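Local coordinates for protein AlyGC (Glaciecola chathamensis, PDB 5GKD) that cleaves alginate as a polysaccharide lyase of family 6, probably by a calcium-dependent beta-elimination on a parallel beta-helix scaffold, at residues Ala69-Ile74 against Ala101-Val106; Ser159-His164 against Asp196-Val201; Ile364-Asn369 against Pro377-Gly382; Asn568-Asp573 against Ile601-Tyr606; Lys594-Leu599 against Lys623-Gly628. All coordinates share one frame; numbering follows the deposited sequence.

Contact 1 (Ala69-Ile74 against Ala101-Val106)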
# COMPACT_ATOMS: atom_id res chain seq x y z
N ALA A 69 -21.23 -29.96 -8.91
CA ALA A 69 -22.30 -30.22 -7.94
C ALA A 69 -23.15 -31.38 -8.43
O ALA A 69 -23.52 -31.41 -9.60
CB ALA A 69 -23.15 -28.97 -7.72
N GLY A 70 -23.46 -32.32 -7.55
CA GLY A 70 -24.18 -33.52 -7.97
C GLY A 70 -23.34 -34.78 -7.85
O GLY A 70 -22.63 -34.95 -6.88
N GLU A 71 -23.39 -35.66 -8.84
CA GLU A 71 -22.61 -36.88 -8.74
C GLU A 71 -22.36 -37.46 -10.12
O GLU A 71 -23.07 -37.16 -11.08
CB GLU A 71 -23.30 -37.92 -7.84
CG GLU A 71 -24.77 -38.12 -8.15
CD GLU A 71 -25.37 -39.28 -7.36
OE1 GLU A 71 -24.79 -39.67 -6.33
OE2 GLU A 71 -26.41 -39.82 -7.79
N HIS A 72 -21.32 -38.30 -10.19
CA HIS A 72 -20.93 -38.98 -11.43
C HIS A 72 -20.65 -37.99 -12.56
O HIS A 72 -21.09 -38.16 -13.69
CB HIS A 72 -21.97 -40.03 -11.81
CG HIS A 72 -22.10 -41.11 -10.78
ND1 HIS A 72 -21.13 -42.09 -10.60
CD2 HIS A 72 -23.04 -41.34 -9.83
CE1 HIS A 72 -21.49 -42.88 -9.61
NE2 HIS A 72 -22.64 -42.44 -9.12
N LEU A 73 -19.88 -36.96 -12.24
CA LEU A 73 -19.45 -35.96 -13.21
C LEU A 73 -17.98 -36.16 -13.54
O LEU A 73 -17.21 -36.65 -12.72
CB LEU A 73 -19.67 -34.54 -12.67
CG LEU A 73 -21.05 -34.31 -12.04
CD1 LEU A 73 -21.12 -32.94 -11.38
CD2 LEU A 73 -22.16 -34.48 -13.08
N ILE A 74 -17.60 -35.74 -14.74
CA ILE A 74 -16.21 -35.69 -15.17
C ILE A 74 -15.96 -34.35 -15.85
O ILE A 74 -16.75 -33.93 -16.69
CB ILE A 74 -15.87 -36.83 -16.13
CG1 ILE A 74 -16.23 -38.19 -15.51
CG2 ILE A 74 -14.39 -36.77 -16.48
CD1 ILE A 74 -15.93 -39.34 -16.44
N ALA A 101 -20.41 -32.12 -4.55
CA ALA A 101 -20.18 -33.13 -5.57
C ALA A 101 -19.59 -34.38 -4.93
O ALA A 101 -18.74 -34.28 -4.04
CB ALA A 101 -19.24 -32.62 -6.67
N SER A 102 -20.06 -35.54 -5.38
CA SER A 102 -19.52 -36.83 -4.99
C SER A 102 -19.33 -37.68 -6.24
O SER A 102 -19.92 -37.42 -7.29
CB SER A 102 -20.45 -37.56 -4.00
OG SER A 102 -20.33 -37.04 -2.68
N HIS A 103 -18.50 -38.71 -6.13
CA HIS A 103 -18.26 -39.66 -7.24
C HIS A 103 -17.92 -38.94 -8.54
O HIS A 103 -18.37 -39.33 -9.61
CB HIS A 103 -19.47 -40.56 -7.45
CG HIS A 103 -19.80 -41.40 -6.27
ND1 HIS A 103 -20.80 -41.07 -5.37
CD2 HIS A 103 -19.26 -42.56 -5.82
CE1 HIS A 103 -20.84 -41.97 -4.42
NE2 HIS A 103 -19.92 -42.89 -4.67
N SER A 104 -17.12 -37.89 -8.44
CA SER A 104 -16.86 -37.02 -9.57
C SER A 104 -15.36 -36.87 -9.77
O SER A 104 -14.56 -37.09 -8.86
CB SER A 104 -17.52 -35.65 -9.37
OG SER A 104 -18.92 -35.82 -9.33
N ARG A 105 -14.97 -36.48 -10.97
CA ARG A 105 -13.57 -36.55 -11.35
C ARG A 105 -13.18 -35.30 -12.13
O ARG A 105 -13.91 -34.86 -13.02
CB ARG A 105 -13.33 -37.80 -12.19
CG ARG A 105 -11.93 -37.96 -12.69
CD ARG A 105 -11.80 -39.23 -13.51
NE ARG A 105 -10.44 -39.43 -13.98
CZ ARG A 105 -10.10 -40.34 -14.89
NH1 ARG A 105 -8.84 -40.47 -15.26
NH2 ARG A 105 -11.04 -41.13 -15.40
N VAL A 106 -12.05 -34.71 -11.76
CA VAL A 106 -11.43 -33.65 -12.54
C VAL A 106 -10.09 -34.18 -13.02
O VAL A 106 -9.24 -34.53 -12.20
CB VAL A 106 -11.24 -32.36 -11.73
CG1 VAL A 106 -10.45 -31.32 -12.53
CG2 VAL A 106 -12.57 -31.80 -11.28
O HOH W 1 -18.67 -42.19 -11.58
O HOH W 2 -17.30 -39.41 -12.27
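His72 and His103 sit at matching corners of two successive coils of a right-handed parallel beta-helix, the fold of the pectate lyase-like clan, and the two imidazoles run out from the backbone in the same direction. The planes are 12° apart but slid, with 5.1 Å between the His72 and His103 ring centroids, so overlap is slight. The CB of His103 lies over one face of the His72 ring, offset toward the rim, 3.9 Å from the His72 centroid and 17° off the ring normal: a CH-pi contact. The ring of His103 in turn meets His132, extending the row. Parallel bridges flank the corner, Glu71 with Ser102 on one side and Ile74 with Arg105 on the other. Arg105 passes Ile74 loosely, CB 4.4 Å from Ile74 CG1, and its extended chain carries the guanidinium off to a salt bridge with Asp136. Inside the corner Ser104 stands in for a backbone acceptor: Leu73 N donates to Ser104 OG at 3.3 Å, while that hydroxyl donates to Ser102 O at 2.8 Å.

Contact 2 (Ser159-His164 against Asp196-Val201)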
# COMPACT_ATOMS: atom_id res chain seq x y z
N SER A 159 -18.43 -34.58 4.00
CA SER A 159 -17.13 -34.46 3.35
C SER A 159 -16.04 -35.26 4.06
O SER A 159 -14.93 -35.36 3.55
CB SER A 159 -16.73 -32.98 3.27
OG SER A 159 -17.54 -32.28 2.34
N GLN A 160 -16.34 -35.82 5.23
CA GLN A 160 -15.41 -36.69 5.93
C GLN A 160 -15.54 -38.11 5.38
O GLN A 160 -16.42 -38.41 4.58
CB GLN A 160 -15.69 -36.64 7.43
CG GLN A 160 -15.48 -35.24 8.01
CD GLN A 160 -16.22 -35.05 9.32
OE1 GLN A 160 -16.72 -36.00 9.90
NE2 GLN A 160 -16.30 -33.82 9.77
N GLN A 161 -14.62 -38.98 5.79
CA GLN A 161 -14.58 -40.37 5.33
C GLN A 161 -14.77 -40.44 3.81
O GLN A 161 -15.63 -41.15 3.29
CB GLN A 161 -15.62 -41.22 6.05
CG GLN A 161 -15.52 -41.13 7.55
CD GLN A 161 -16.52 -42.00 8.26
OE1 GLN A 161 -16.52 -43.22 8.08
NE2 GLN A 161 -17.39 -41.39 9.07
N ASN A 162 -13.96 -39.67 3.10
CA ASN A 162 -14.23 -39.41 1.69
C ASN A 162 -13.63 -40.44 0.76
O ASN A 162 -14.18 -40.68 -0.31
CB ASN A 162 -13.73 -38.01 1.31
CG ASN A 162 -12.32 -37.70 1.84
OD1 ASN A 162 -11.33 -38.28 1.38
ND2 ASN A 162 -12.24 -36.80 2.82
N HIS A 163 -12.49 -41.02 1.11
CA HIS A 163 -11.74 -41.89 0.19
C HIS A 163 -11.41 -41.19 -1.12
O HIS A 163 -11.31 -41.83 -2.17
CB HIS A 163 -12.51 -43.20 -0.09
CG HIS A 163 -12.69 -44.04 1.14
ND1 HIS A 163 -11.71 -44.87 1.62
CD2 HIS A 163 -13.72 -44.12 2.01
CE1 HIS A 163 -12.14 -45.45 2.73
NE2 HIS A 163 -13.36 -45.01 2.98
N HIS A 164 -11.24 -39.87 -1.07
CA HIS A 164 -10.82 -39.13 -2.26
C HIS A 164 -9.49 -39.66 -2.75
O HIS A 164 -8.65 -40.12 -1.97
CB HIS A 164 -10.69 -37.63 -1.95
CG HIS A 164 -11.99 -36.93 -1.69
ND1 HIS A 164 -13.15 -37.21 -2.38
CD2 HIS A 164 -12.30 -35.94 -0.82
CE1 HIS A 164 -14.12 -36.43 -1.95
NE2 HIS A 164 -13.64 -35.66 -0.99
N ASP A 196 -11.74 -38.74 10.53
CA ASP A 196 -11.05 -39.63 9.60
C ASP A 196 -11.40 -39.21 8.17
O ASP A 196 -12.58 -39.21 7.79
CB ASP A 196 -11.46 -41.08 9.81
CG ASP A 196 -10.94 -41.66 11.11
OD1 ASP A 196 -9.90 -41.19 11.61
OD2 ASP A 196 -11.56 -42.60 11.62
N SER A 197 -10.39 -38.90 7.38
CA SER A 197 -10.58 -38.48 6.00
C SER A 197 -10.44 -39.63 5.00
O SER A 197 -11.19 -39.67 4.03
CB SER A 197 -9.61 -37.35 5.66
OG SER A 197 -9.75 -36.94 4.32
N PHE A 198 -9.50 -40.55 5.22
CA PHE A 198 -9.24 -41.69 4.32
C PHE A 198 -8.82 -41.25 2.92
O PHE A 198 -9.12 -41.91 1.94
CB PHE A 198 -10.45 -42.63 4.22
CG PHE A 198 -10.90 -43.21 5.54
CD1 PHE A 198 -10.00 -43.71 6.45
CD2 PHE A 198 -12.25 -43.30 5.83
CE1 PHE A 198 -10.43 -44.28 7.65
CE2 PHE A 198 -12.68 -43.86 7.03
CZ PHE A 198 -11.77 -44.34 7.94
N THR A 199 -8.14 -40.12 2.81
CA THR A 199 -7.72 -39.61 1.51
C THR A 199 -6.47 -40.32 1.01
O THR A 199 -5.52 -40.53 1.76
CB THR A 199 -7.45 -38.11 1.60
OG1 THR A 199 -8.66 -37.42 1.96
CG2 THR A 199 -6.94 -37.59 0.27
N LEU A 200 -6.47 -40.66 -0.27
CA LEU A 200 -5.37 -41.34 -0.94
C LEU A 200 -4.62 -40.34 -1.83
O LEU A 200 -5.20 -39.80 -2.77
CB LEU A 200 -5.91 -42.50 -1.77
CG LEU A 200 -4.95 -43.31 -2.64
CD1 LEU A 200 -3.81 -43.71 -1.75
CD2 LEU A 200 -5.59 -44.57 -3.23
N VAL A 201 -3.35 -40.12 -1.53
CA VAL A 201 -2.50 -39.20 -2.27
C VAL A 201 -1.32 -39.99 -2.81
O VAL A 201 -0.38 -40.28 -2.06
CB VAL A 201 -2.01 -38.03 -1.41
CG1 VAL A 201 -1.15 -37.07 -2.25
CG2 VAL A 201 -3.16 -37.31 -0.75
O HOH W 3 -8.81 -44.81 0.05
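Phe198 lays its CB over one face of the His163 ring, 3.7 Å from the His163 centroid and 17° off the normal, a CH-pi contact. The two rings are slid so far that they barely overlap, with planes 22° apart. Gln161 runs beside Phe198, its CG 4.0 Å from Phe198 CE2. The amide of Asn162, meanwhile, is fully engaged. Its OD1 takes Thr199 OG1 and His164 N, each in the carbonyl plane on a lone pair, the second closing an Asx turn. Its ND2 gives one proton to Ser159 O, nearly straight at 170°, and the other to Ser197 OG at 2.9 Å. Ser197 OG passes its own proton to Thr199 OG1, 2.6 Å away, closing a ring of bonds that fixes the amide's rotation. Backbone bonds continue on both sides, from Gln161 N to Asp196 O and from Leu200 N to His164 O. An asparagine whose amide bonds the turn of the next coil is characteristic of the parallel beta-helix; the aromatic pair is a feature of this site.

Contact 3 (Ile364-Asn369 against Pro377-Gly382)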
# COMPACT_ATOMS: atom_id res chain seq x y z
N ILE A 364 11.79 -43.27 22.15
CA ILE A 364 11.95 -43.88 20.84
C ILE A 364 12.91 -45.05 21.01
O ILE A 364 14.07 -44.86 21.39
CB ILE A 364 12.51 -42.89 19.81
CG1 ILE A 364 11.69 -41.61 19.71
CG2 ILE A 364 12.62 -43.56 18.45
CD1 ILE A 364 12.32 -40.60 18.77
N LYS A 365 12.47 -46.26 20.67
CA LYS A 365 13.36 -47.41 20.72
C LYS A 365 13.92 -47.66 19.33
O LYS A 365 13.18 -47.80 18.35
CB LYS A 365 12.69 -48.67 21.27
CG LYS A 365 13.65 -49.42 22.25
CD LYS A 365 13.65 -50.94 22.08
CE LYS A 365 15.03 -51.57 22.40
NZ LYS A 365 15.61 -51.35 23.77
N PHE A 366 15.24 -47.69 19.25
CA PHE A 366 15.97 -47.89 18.01
C PHE A 366 16.43 -49.34 17.94
O PHE A 366 16.97 -49.86 18.92
CB PHE A 366 17.16 -46.94 17.94
CG PHE A 366 16.80 -45.47 18.00
CD1 PHE A 366 16.62 -44.84 19.21
CD2 PHE A 366 16.64 -44.74 16.83
CE1 PHE A 366 16.28 -43.49 19.27
CE2 PHE A 366 16.30 -43.39 16.88
CZ PHE A 366 16.13 -42.77 18.10
N LYS A 367 16.25 -49.97 16.79
CA LYS A 367 16.66 -51.35 16.60
C LYS A 367 17.04 -51.58 15.15
O LYS A 367 16.34 -51.13 14.24
CB LYS A 367 15.53 -52.31 16.98
CG LYS A 367 15.87 -53.23 18.08
CD LYS A 367 14.61 -53.81 18.66
CE LYS A 367 14.96 -54.99 19.57
NZ LYS A 367 16.00 -54.71 20.60
N ASP A 368 18.16 -52.26 14.93
CA ASP A 368 18.53 -52.74 13.60
C ASP A 368 18.60 -51.61 12.57
O ASP A 368 18.12 -51.76 11.45
CB ASP A 368 17.58 -53.83 13.12
CG ASP A 368 17.60 -55.05 14.01
OD1 ASP A 368 18.70 -55.40 14.48
OD2 ASP A 368 16.53 -55.64 14.26
N ASN A 369 19.19 -50.47 12.94
CA ASN A 369 19.48 -49.43 11.96
C ASN A 369 20.94 -49.51 11.54
O ASN A 369 21.81 -49.76 12.36
CB ASN A 369 19.16 -48.04 12.52
CG ASN A 369 17.71 -47.90 12.92
OD1 ASN A 369 16.83 -47.83 12.06
ND2 ASN A 369 17.46 -47.88 14.22
N PRO A 377 28.37 -42.15 14.86
CA PRO A 377 27.00 -42.33 15.35
C PRO A 377 26.73 -41.41 16.53
O PRO A 377 27.55 -41.32 17.45
CB PRO A 377 26.95 -43.80 15.77
CG PRO A 377 28.36 -44.15 16.06
CD PRO A 377 29.23 -43.30 15.19
N SER A 378 25.60 -40.72 16.50
CA SER A 378 25.17 -39.91 17.63
C SER A 378 24.45 -40.73 18.69
O SER A 378 24.26 -40.25 19.80
CB SER A 378 24.25 -38.77 17.17
OG SER A 378 24.84 -37.98 16.15
N ILE A 379 24.03 -41.95 18.36
CA ILE A 379 23.30 -42.83 19.26
C ILE A 379 23.94 -44.20 19.19
O ILE A 379 24.22 -44.70 18.10
CB ILE A 379 21.81 -42.90 18.89
CG1 ILE A 379 21.16 -41.52 18.97
CG2 ILE A 379 21.07 -43.90 19.78
CD1 ILE A 379 19.85 -41.41 18.19
N ASN A 380 24.17 -44.83 20.35
CA ASN A 380 24.87 -46.12 20.36
C ASN A 380 23.95 -47.32 20.15
O ASN A 380 24.03 -47.98 19.11
CB ASN A 380 25.69 -46.27 21.64
CG ASN A 380 27.18 -46.19 21.38
OD1 ASN A 380 27.60 -46.01 20.23
ND2 ASN A 380 27.99 -46.33 22.42
N LYS A 381 23.10 -47.64 21.13
CA LYS A 381 22.22 -48.79 20.98
C LYS A 381 21.27 -48.59 19.81
O LYS A 381 20.64 -47.53 19.68
CB LYS A 381 21.39 -49.06 22.24
CG LYS A 381 22.12 -49.37 23.52
CD LYS A 381 21.40 -50.44 24.39
CE LYS A 381 19.86 -50.49 24.28
NZ LYS A 381 19.12 -49.35 24.92
N GLY A 382 21.14 -49.61 18.98
CA GLY A 382 20.19 -49.60 17.89
C GLY A 382 20.76 -49.18 16.56
O GLY A 382 20.02 -49.16 15.57
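Phe366 and Ile379 cross at about a right angle near the last coils of the N-terminal parallel beta-helix, where the strand 364-372 is followed by a loop that leads into the strand 383-386. The touch is slight and apolar: Ile379 CD1 comes over one face of the Phe366 ring, nearest to its far atom CZ at 4.0 Å. The CA-CB bond of Phe366 points toward the loop, and chi1 of -60° sets CG anti to the carbonyl carbon. Its CB meets the backbone there, 3.9 Å from Lys381 O. Within its own strand, CG2 of Ile364 lies over the ring 3.6 Å above the plane, offset toward the rim, and outside the segments Phe324 meets Phe366 edge-to-face while Phe383 also packs against it. The phenyl group is therefore held in a buried cluster, in contrast to the exposed lysines nearby. The NZ atoms of Lys365 and Lys381 lie 4.2 Å apart, a proximity of like charges that may be mildly unfavourable.

Gly382 has the largest area buried of any residue here, its CA running close beside Phe366 O, where a CB would collide with that oxygen. Separately, its phi of 96° would jam a CB against the carbonyl O of Lys381. Asn369, whose ND2 also donates to Met341 O, holds the glycine carbonyl twice: Asn369 N reaches Gly382 O at 3.1 Å and Asn369 ND2 at 3.2 Å, from opposite faces of the carbonyl plane.

Contact 4 (Asn568-Asp573 against Ile601-Tyr606)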
# COMPACT_ATOMS: atom_id res chain seq x y z
N ASN A 568 4.90 -2.18 0.28
CA ASN A 568 4.15 -3.04 1.19
C ASN A 568 3.77 -4.35 0.51
O ASN A 568 3.34 -4.36 -0.64
CB ASN A 568 2.90 -2.30 1.69
CG ASN A 568 3.21 -1.30 2.79
OD1 ASN A 568 3.19 -1.63 3.97
ND2 ASN A 568 3.51 -0.06 2.41
N ARG A 569 3.99 -5.46 1.21
CA ARG A 569 3.67 -6.80 0.73
C ARG A 569 4.51 -7.20 -0.48
O ARG A 569 4.12 -8.08 -1.22
CB ARG A 569 2.18 -6.94 0.41
CG ARG A 569 1.24 -6.65 1.59
CD ARG A 569 1.57 -7.55 2.78
NE ARG A 569 0.44 -7.78 3.66
CZ ARG A 569 0.45 -7.64 4.98
NH1 ARG A 569 1.55 -7.26 5.60
NH2 ARG A 569 -0.66 -7.90 5.67
N SER A 570 5.65 -6.55 -0.71
CA SER A 570 6.56 -6.96 -1.77
C SER A 570 7.53 -8.00 -1.22
O SER A 570 7.74 -8.11 -0.01
CB SER A 570 7.33 -5.76 -2.34
OG SER A 570 8.25 -5.22 -1.39
N PHE A 571 8.13 -8.78 -2.12
CA PHE A 571 9.01 -9.86 -1.68
C PHE A 571 10.15 -10.07 -2.67
O PHE A 571 9.92 -10.42 -3.83
CB PHE A 571 8.24 -11.17 -1.46
CG PHE A 571 9.07 -12.24 -0.77
CD1 PHE A 571 9.13 -12.30 0.61
CD2 PHE A 571 9.81 -13.16 -1.52
CE1 PHE A 571 9.91 -13.26 1.24
CE2 PHE A 571 10.58 -14.12 -0.89
CZ PHE A 571 10.63 -14.17 0.49
N ALA A 572 11.38 -9.86 -2.20
CA ALA A 572 12.58 -10.15 -2.97
C ALA A 572 13.06 -11.57 -2.69
O ALA A 572 13.44 -11.89 -1.56
CB ALA A 572 13.69 -9.15 -2.66
N ASP A 573 13.05 -12.43 -3.72
CA ASP A 573 13.73 -13.72 -3.62
C ASP A 573 15.19 -13.55 -3.19
O ASP A 573 15.72 -14.37 -2.45
CB ASP A 573 13.64 -14.47 -4.95
CG ASP A 573 12.29 -15.21 -5.13
OD1 ASP A 573 11.84 -15.89 -4.21
OD2 ASP A 573 11.69 -15.13 -6.22
N ILE A 601 4.70 -12.21 7.86
CA ILE A 601 5.05 -11.82 6.50
C ILE A 601 6.36 -11.02 6.52
O ILE A 601 6.65 -10.28 7.46
CB ILE A 601 3.89 -11.01 5.87
CG1 ILE A 601 2.58 -11.81 5.89
CG2 ILE A 601 4.21 -10.66 4.44
CD1 ILE A 601 1.37 -11.00 5.51
N TYR A 602 7.17 -11.16 5.47
CA TYR A 602 8.42 -10.41 5.39
C TYR A 602 8.72 -10.08 3.93
O TYR A 602 7.99 -10.48 3.02
CB TYR A 602 9.57 -11.16 6.10
CG TYR A 602 9.89 -12.57 5.65
CD1 TYR A 602 9.12 -13.66 6.07
CD2 TYR A 602 11.01 -12.83 4.86
CE1 TYR A 602 9.46 -14.96 5.70
CE2 TYR A 602 11.35 -14.13 4.48
CZ TYR A 602 10.57 -15.18 4.90
OH TYR A 602 10.91 -16.44 4.52
N ASN A 603 9.81 -9.31 3.72
CA ASN A 603 10.08 -8.63 2.46
C ASN A 603 11.25 -9.20 1.65
O ASN A 603 11.42 -8.80 0.49
CB ASN A 603 10.37 -7.14 2.70
CG ASN A 603 9.18 -6.39 3.27
OD1 ASN A 603 9.28 -5.74 4.32
ND2 ASN A 603 8.05 -6.45 2.57
N VAL A 604 12.06 -10.09 2.23
CA VAL A 604 13.27 -10.56 1.57
C VAL A 604 13.70 -11.92 2.11
O VAL A 604 13.76 -12.13 3.32
CB VAL A 604 14.42 -9.53 1.71
CG1 VAL A 604 14.73 -9.25 3.19
CG2 VAL A 604 15.67 -10.00 0.98
N GLU A 605 14.02 -12.85 1.21
CA GLU A 605 14.50 -14.16 1.64
C GLU A 605 16.00 -14.13 1.96
O GLU A 605 16.41 -14.59 3.02
CB GLU A 605 14.19 -15.22 0.59
CG GLU A 605 14.45 -16.66 1.06
CD GLU A 605 13.53 -17.12 2.19
OE1 GLU A 605 12.51 -16.46 2.47
OE2 GLU A 605 13.84 -18.16 2.80
N TYR A 606 16.82 -13.60 1.05
CA TYR A 606 18.27 -13.49 1.21
C TYR A 606 18.70 -12.05 0.96
O TYR A 606 18.59 -11.58 -0.17
CB TYR A 606 19.02 -14.41 0.26
CG TYR A 606 18.70 -15.86 0.39
CD1 TYR A 606 19.33 -16.66 1.35
CD2 TYR A 606 17.76 -16.45 -0.44
CE1 TYR A 606 19.03 -18.02 1.46
CE2 TYR A 606 17.46 -17.78 -0.33
CZ TYR A 606 18.09 -18.55 0.62
OH TYR A 606 17.75 -19.87 0.68
O HOH W 4 10.68 -6.39 -0.86
O HOH W 5 5.56 -8.95 1.73
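Asn603 O is gripped by two donors: Ala572 N, which reaches it at 2.9 Å from above the carbonyl plane with a nearly straight N-H (172°), and a water that also bonds Ser570 OG. The amide of the same Asn603 sends ND2 to Ser570 O, 3.1 Å away, with that oxygen lying in the amide plane; ND2 also serves Glu595 OE2, and OD1 accepts from Lys594 N. A second water joins Ser570 O to Tyr602 O. Farther on, Glu605 N donates to Ala572 O at 3.0 Å, so a single bridge between Ala572 and Val604 links two neighbouring coils.

Phe571 fills the middle of the contact. With CG anti to its backbone N (chi1 -170°), it runs beside Tyr602 in the same direction and turns an edge to the tyrosine face, planes 68° apart in an offset edge-to-face pair; CE1 of Phe571 comes 3.7 Å from Tyr602 CE2. Tyr602 O and Glu605 OE1 sit at the phenyl edge, near its plane. That same carboxylate oxygen accepts from Tyr602 OH at 2.6 Å on its syn lone pair, while OE2 forms a salt bridge with Arg234.

At the other end Ile601 CD1 sits over the centre of one face of the Arg569 guanidinium, 3.5 Å from Arg569 CZ. Arg569 NH1 and NH2 form salt bridges with Glu595 OE1 and Asp597 OD2, so the charges here are paired, which probably favours their ionised forms.

Contact 5 (Lys594-Leu599 against Lys623-Gly628)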
# COMPACT_ATOMS: atom_id res chain seq x y z
N LYS A 594 8.45 -3.29 6.07
CA LYS A 594 7.10 -2.76 5.89
C LYS A 594 6.01 -3.57 6.58
O LYS A 594 4.92 -3.04 6.82
CB LYS A 594 6.77 -2.65 4.40
CG LYS A 594 7.74 -1.78 3.63
CD LYS A 594 7.95 -0.45 4.38
CE LYS A 594 8.98 0.45 3.71
NZ LYS A 594 8.47 1.17 2.52
N GLU A 595 6.24 -4.83 6.91
CA GLU A 595 5.15 -5.70 7.36
C GLU A 595 5.10 -5.74 8.88
O GLU A 595 5.44 -6.74 9.53
CB GLU A 595 5.31 -7.09 6.75
CG GLU A 595 5.85 -7.08 5.34
CD GLU A 595 5.00 -6.27 4.39
OE1 GLU A 595 3.78 -6.22 4.58
OE2 GLU A 595 5.56 -5.69 3.43
N THR A 596 4.64 -4.65 9.45
CA THR A 596 4.61 -4.47 10.89
C THR A 596 3.31 -4.94 11.52
O THR A 596 3.08 -4.69 12.70
CB THR A 596 4.87 -3.01 11.25
OG1 THR A 596 3.99 -2.19 10.48
CG2 THR A 596 6.30 -2.62 10.91
N ASP A 597 2.45 -5.62 10.77
CA ASP A 597 1.24 -6.19 11.35
C ASP A 597 1.46 -7.59 11.93
O ASP A 597 0.50 -8.23 12.35
CB ASP A 597 0.12 -6.19 10.31
CG ASP A 597 0.50 -6.88 9.04
OD1 ASP A 597 1.70 -7.15 8.81
OD2 ASP A 597 -0.41 -7.15 8.24
N ASP A 598 2.70 -8.06 11.98
CA ASP A 598 3.09 -9.24 12.77
C ASP A 598 2.27 -10.49 12.43
O ASP A 598 1.89 -11.26 13.31
CB ASP A 598 3.01 -8.95 14.28
CG ASP A 598 4.08 -7.95 14.73
OD1 ASP A 598 4.86 -7.50 13.88
OD2 ASP A 598 4.15 -7.64 15.94
N LEU A 599 2.02 -10.71 11.14
CA LEU A 599 1.38 -11.93 10.66
C LEU A 599 2.38 -12.91 10.08
O LEU A 599 2.00 -13.80 9.31
CB LEU A 599 0.32 -11.59 9.61
CG LEU A 599 -0.73 -10.56 10.04
CD1 LEU A 599 -1.65 -10.24 8.89
CD2 LEU A 599 -1.52 -11.09 11.22
N LYS A 623 16.95 -2.21 7.42
CA LYS A 623 15.93 -2.45 8.44
C LYS A 623 15.10 -3.60 7.90
O LYS A 623 14.42 -3.45 6.88
CB LYS A 623 15.06 -1.21 8.68
CG LYS A 623 15.82 0.10 8.77
CD LYS A 623 14.92 1.21 9.24
CE LYS A 623 15.75 2.39 9.76
NZ LYS A 623 14.94 3.51 10.26
N VAL A 624 15.19 -4.76 8.52
CA VAL A 624 14.45 -5.90 8.01
C VAL A 624 13.67 -6.55 9.14
O VAL A 624 14.19 -6.74 10.25
CB VAL A 624 15.36 -6.88 7.23
CG1 VAL A 624 16.81 -6.48 7.26
CG2 VAL A 624 15.13 -8.28 7.63
N TYR A 625 12.39 -6.83 8.87
CA TYR A 625 11.43 -7.10 9.93
C TYR A 625 10.54 -8.27 9.55
O TYR A 625 9.99 -8.30 8.45
CB TYR A 625 10.60 -5.83 10.20
CG TYR A 625 9.62 -5.96 11.34
CD1 TYR A 625 8.36 -6.53 11.15
CD2 TYR A 625 9.93 -5.46 12.59
CE1 TYR A 625 7.46 -6.64 12.19
CE2 TYR A 625 9.04 -5.55 13.63
CZ TYR A 625 7.81 -6.14 13.43
OH TYR A 625 6.95 -6.23 14.49
N ARG A 626 10.42 -9.23 10.45
CA ARG A 626 9.45 -10.31 10.33
C ARG A 626 8.85 -10.48 11.71
O ARG A 626 9.51 -10.98 12.62
CB ARG A 626 10.09 -11.62 9.84
CG ARG A 626 9.10 -12.79 9.73
CD ARG A 626 9.80 -14.14 9.44
NE ARG A 626 10.63 -14.62 10.54
CZ ARG A 626 10.26 -15.56 11.40
NH1 ARG A 626 9.09 -16.15 11.26
NH2 ARG A 626 11.07 -15.92 12.39
N GLY A 627 7.60 -10.07 11.87
CA GLY A 627 6.97 -10.06 13.17
C GLY A 627 6.00 -11.20 13.41
O GLY A 627 5.47 -11.82 12.49
N GLY A 628 5.73 -11.42 14.69
CA GLY A 628 4.86 -12.48 15.11
C GLY A 628 5.62 -13.73 15.51
O GLY A 628 6.82 -13.73 15.77
O HOH W 6 8.94 -6.24 7.07
O HOH W 7 5.71 -9.33 9.75
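Tyr625 presents its ring edge to Asp598 and Glu595, while Thr596 CG2 lies over one face, 4.4 Å from Tyr625 CE1. In the ring plane, Asp598 OD1 receives the phenol proton on its syn lone pair, with Tyr625 OH to Asp598 OD1 only 2.5 Å. The carboxylate and ring planes are 17° apart, nearly coplanar, although the two side chains cross at about a right angle. Glu595 O also stands at the ring edge, 3.3 Å from Tyr625 CE1. Outside the two segments, the ring stacks on His663. Lys655 of the second subunit adds a weak hydrogen bond to the phenol oxygen, placing the contact near the dimer interface. Between the backbones, a water accepts from Gly627 N at 2.9 Å and donates to Glu595 O. Gly627 lies against the carboxylate: a CB there would clash with Asp598 OD1. A loop thus docks beside Tyr625-Gly628 of the next coil, mainly through side chain and water, as in the irregular turn regions of a parallel beta-helix.

In the fold
The five contacts follow the chain through two parallel beta-helical regions. Contacts 1, 2 and 3 come in series and reach the same set of parallel strands within the chondroitinase B-like region; the centres of contacts 1 and 2 are about 15 Å apart, and those of contacts 2 and 3 about 35 Å, contact 3 lying towards the far end of that helix. Contacts 4 and 5 belong to the second helix. Their centres are about 10 Å apart, their segments alternate along the chain, and they touch, Tyr602 of contact 4 packing on Arg626 of contact 5. The 594-599 loop thus ties three successive coils together. Contacts 4 and 5 both touch the second subunit, contact 5 with more residues, whereas contacts 1 to 3 do not.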